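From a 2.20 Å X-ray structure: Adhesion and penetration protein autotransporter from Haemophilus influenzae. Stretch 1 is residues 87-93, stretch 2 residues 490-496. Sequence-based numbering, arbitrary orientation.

Stretch 1, residues 87-93: NNPDQHR
Stretch 2 490-496: KRIQNTD

A buried carboxylate can organize a contact between distant parts of a chain when it meets charge, backbone and water at once. The adhesion and penetration protein autotransporter of Haemophilus influenzae offers a compact example, in which residues about 400 positions apart bury 329 Å² between them, both sides summed.

The backbones set the register. Stretch 1 makes a 3-10 segment at residues 89-91, with phi/psi of -60/-21, -60/-17 and -78/-28, closed by Gln-91 N to Asn-88 O (3.1 Å) and His-92 N to Pro-89 O (3.3 Å). Asn-88, chi1 t and chi2 near 0°, bonds to the turn from its side chain, since OD1 accepts from Asp-90 N at 3.0 Å. His-92 then leaves the turn at phi/psi 48/54. Stretch 2 is extended through Arg-491 (-131/149), Ile-492 (-92/124), Gln-493 (-75/119) and Asn-494 (-152/150), before Thr-495 bends at -106/-37. The CA atoms of Asp-90 and Gln-493 lie 5.0 Å apart, those of Gln-91 and Thr-495 5.8 Å.

Charge pairing centers on Asp-90, whose CA-to-CB bond points toward stretch 2 with chi1 m and chi2 near 5°. Its OD1 forms a salt bridge with Arg-491 NH2 at a very short 2.4 Å, near the guanidinium plane. The CA-to-CB bond of Arg-491 also points toward stretch 1, with chi1 p, chi2 t, chi3 m and chi4 -94°; its long side chain carries the guanidinium to the carboxylate.

Two direct hydrogen bonds join the stretches. Asn-494 N donates to Asp-90 OD2 (3.0 Å, 150°), so one short acidic side chain serves both a cation and a main-chain amide. His-92 NE2 donates to Gln-493 OE1 (2.8 Å, 161°), meeting it at the ring edge. His-92 starts sideways, but chi1 m and chi2 -96° bring its ring nearer; Gln-493, pointing toward stretch 1, uses chi1 m, chi2 t and chi3 66°.

Water completes the polar network. Water 2 donates to Asp-90 OD2 (2.7 Å) and Ile-492 O (2.9 Å) and accepts from Arg-491 NH2 (3.0 Å). Water 3 donates to Asp-90 OD1 (2.6 Å) and Gln-493 OE1 (2.9 Å), linking two acceptors that could not bond directly. Water 1 accepts from Asn-88 ND2 (2.9 Å) and donates weakly to Thr-495 O (3.5 Å).

Thr-495, chi1 m, adds packing with 56 Å² covered; its OG1 sits 3.5 Å from Gln-91 CA and is buried without a polar partner in the model. The CA-to-CB bond of Ile-492 points away from stretch 1, and its backbone O accepts from water 2.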

# COMPACT_ATOMS: atom_id res chain seq x y z
N ASN A 87 -25.78 13.14 -48.49
CA ASN A 87 -24.88 13.00 -49.62
C ASN A 87 -23.48 12.52 -49.27
O ASN A 87 -22.54 12.72 -50.04
CB ASN A 87 -24.84 14.31 -50.41
CG ASN A 87 -26.15 14.60 -51.14
OD1 ASN A 87 -26.79 13.68 -51.67
ND2 ASN A 87 -26.57 15.86 -51.15
N ASN A 88 -23.34 11.89 -48.10
CA ASN A 88 -22.08 11.31 -47.68
C ASN A 88 -21.71 10.19 -48.64
O ASN A 88 -22.37 9.16 -48.66
CB ASN A 88 -22.21 10.77 -46.24
CG ASN A 88 -20.94 10.09 -45.73
OD1 ASN A 88 -19.93 10.00 -46.44
ND2 ASN A 88 -20.99 9.60 -44.50
N PRO A 89 -20.66 10.40 -49.46
CA PRO A 89 -20.27 9.41 -50.48
C PRO A 89 -19.89 8.03 -49.92
O PRO A 89 -19.94 7.05 -50.66
CB PRO A 89 -19.07 10.09 -51.17
CG PRO A 89 -18.55 11.06 -50.13
CD PRO A 89 -19.81 11.59 -49.51
N ASP A 90 -19.53 7.95 -48.64
CA ASP A 90 -19.24 6.65 -48.00
C ASP A 90 -20.43 5.70 -48.03
O ASP A 90 -20.26 4.49 -47.83
CB ASP A 90 -18.78 6.85 -46.55
CG ASP A 90 -17.42 7.49 -46.46
OD1 ASP A 90 -16.89 7.88 -47.52
OD2 ASP A 90 -16.89 7.63 -45.34
N GLN A 91 -21.62 6.22 -48.27
CA GLN A 91 -22.82 5.40 -48.19
C GLN A 91 -23.02 4.53 -49.41
O GLN A 91 -23.62 3.47 -49.33
CB GLN A 91 -24.07 6.26 -47.96
CG GLN A 91 -25.36 5.44 -48.00
CD GLN A 91 -26.58 6.21 -47.52
OE1 GLN A 91 -26.71 7.42 -47.78
NE2 GLN A 91 -27.49 5.52 -46.81
N HIS A 92 -22.51 5.00 -50.55
CA HIS A 92 -22.66 4.25 -51.80
C HIS A 92 -24.10 3.79 -52.00
O HIS A 92 -24.36 2.59 -52.20
CB HIS A 92 -21.72 3.05 -51.80
CG HIS A 92 -20.28 3.42 -51.82
ND1 HIS A 92 -19.54 3.47 -52.99
CD2 HIS A 92 -19.44 3.78 -50.83
CE1 HIS A 92 -18.30 3.84 -52.70
NE2 HIS A 92 -18.21 4.03 -51.40
N ARG A 93 -25.03 4.73 -51.95
CA ARG A 93 -26.43 4.38 -52.16
C ARG A 93 -26.60 3.69 -53.52
O ARG A 93 -25.97 4.07 -54.51
CB ARG A 93 -27.34 5.60 -52.03
CG ARG A 93 -28.74 5.24 -51.56
CD ARG A 93 -29.67 6.45 -51.55
NE ARG A 93 -29.52 7.25 -50.34
CZ ARG A 93 -29.15 8.53 -50.34
NH1 ARG A 93 -28.88 9.15 -51.48
NH2 ARG A 93 -29.05 9.18 -49.19
N LYS A 490 -5.99 4.43 -45.80
CA LYS A 490 -5.75 5.87 -45.82
C LYS A 490 -6.87 6.52 -45.03
O LYS A 490 -6.63 7.15 -44.00
CB LYS A 490 -5.70 6.38 -47.25
CG LYS A 490 -4.52 5.83 -48.03
CD LYS A 490 -4.64 6.13 -49.51
CE LYS A 490 -3.61 5.35 -50.31
NZ LYS A 490 -4.05 5.16 -51.72
N ARG A 491 -8.10 6.35 -45.50
CA ARG A 491 -9.28 6.61 -44.69
C ARG A 491 -10.25 5.43 -44.79
O ARG A 491 -10.30 4.75 -45.81
CB ARG A 491 -9.98 7.91 -45.10
CG ARG A 491 -10.37 8.00 -46.56
CD ARG A 491 -11.08 9.33 -46.88
NE ARG A 491 -12.51 9.19 -46.69
CZ ARG A 491 -13.37 8.89 -47.66
NH1 ARG A 491 -12.94 8.73 -48.91
NH2 ARG A 491 -14.65 8.75 -47.38
N ILE A 492 -10.99 5.18 -43.72
CA ILE A 492 -12.01 4.14 -43.77
C ILE A 492 -13.33 4.77 -44.18
O ILE A 492 -13.79 5.72 -43.57
CB ILE A 492 -12.16 3.43 -42.40
CG1 ILE A 492 -10.81 2.92 -41.90
CG2 ILE A 492 -13.14 2.26 -42.51
CD1 ILE A 492 -10.85 2.45 -40.45
N GLN A 493 -13.94 4.25 -45.24
CA GLN A 493 -15.27 4.70 -45.63
C GLN A 493 -16.28 4.09 -44.68
O GLN A 493 -16.40 2.87 -44.57
CB GLN A 493 -15.59 4.27 -47.05
CG GLN A 493 -14.67 4.86 -48.08
CD GLN A 493 -15.22 4.68 -49.47
OE1 GLN A 493 -16.26 5.24 -49.81
NE2 GLN A 493 -14.53 3.88 -50.29
N ASN A 494 -17.00 4.95 -43.97
CA ASN A 494 -17.99 4.48 -43.03
C ASN A 494 -19.08 5.53 -42.91
O ASN A 494 -18.81 6.72 -43.09
CB ASN A 494 -17.35 4.22 -41.66
CG ASN A 494 -16.84 5.48 -41.00
OD1 ASN A 494 -15.84 6.06 -41.44
ND2 ASN A 494 -17.51 5.91 -39.93
N THR A 495 -20.29 5.08 -42.63
CA THR A 495 -21.47 5.93 -42.56
C THR A 495 -21.94 6.19 -41.12
O THR A 495 -22.39 7.30 -40.81
CB THR A 495 -22.66 5.32 -43.36
OG1 THR A 495 -22.43 5.51 -44.76
CG2 THR A 495 -23.97 5.99 -42.99
N ASP A 496 -21.85 5.18 -40.26
CA ASP A 496 -22.45 5.27 -38.91
C ASP A 496 -21.81 4.29 -37.92
O ASP A 496 -20.77 3.70 -38.21
CB ASP A 496 -23.96 5.05 -39.00
CG ASP A 496 -24.33 3.77 -39.72
OD1 ASP A 496 -23.68 2.74 -39.45
OD2 ASP A 496 -25.27 3.78 -40.54
O HOH W 1 -23.47 9.84 -42.96
O HOH W 2 -14.44 8.37 -44.44
O HOH W 3 -16.24 8.15 -50.07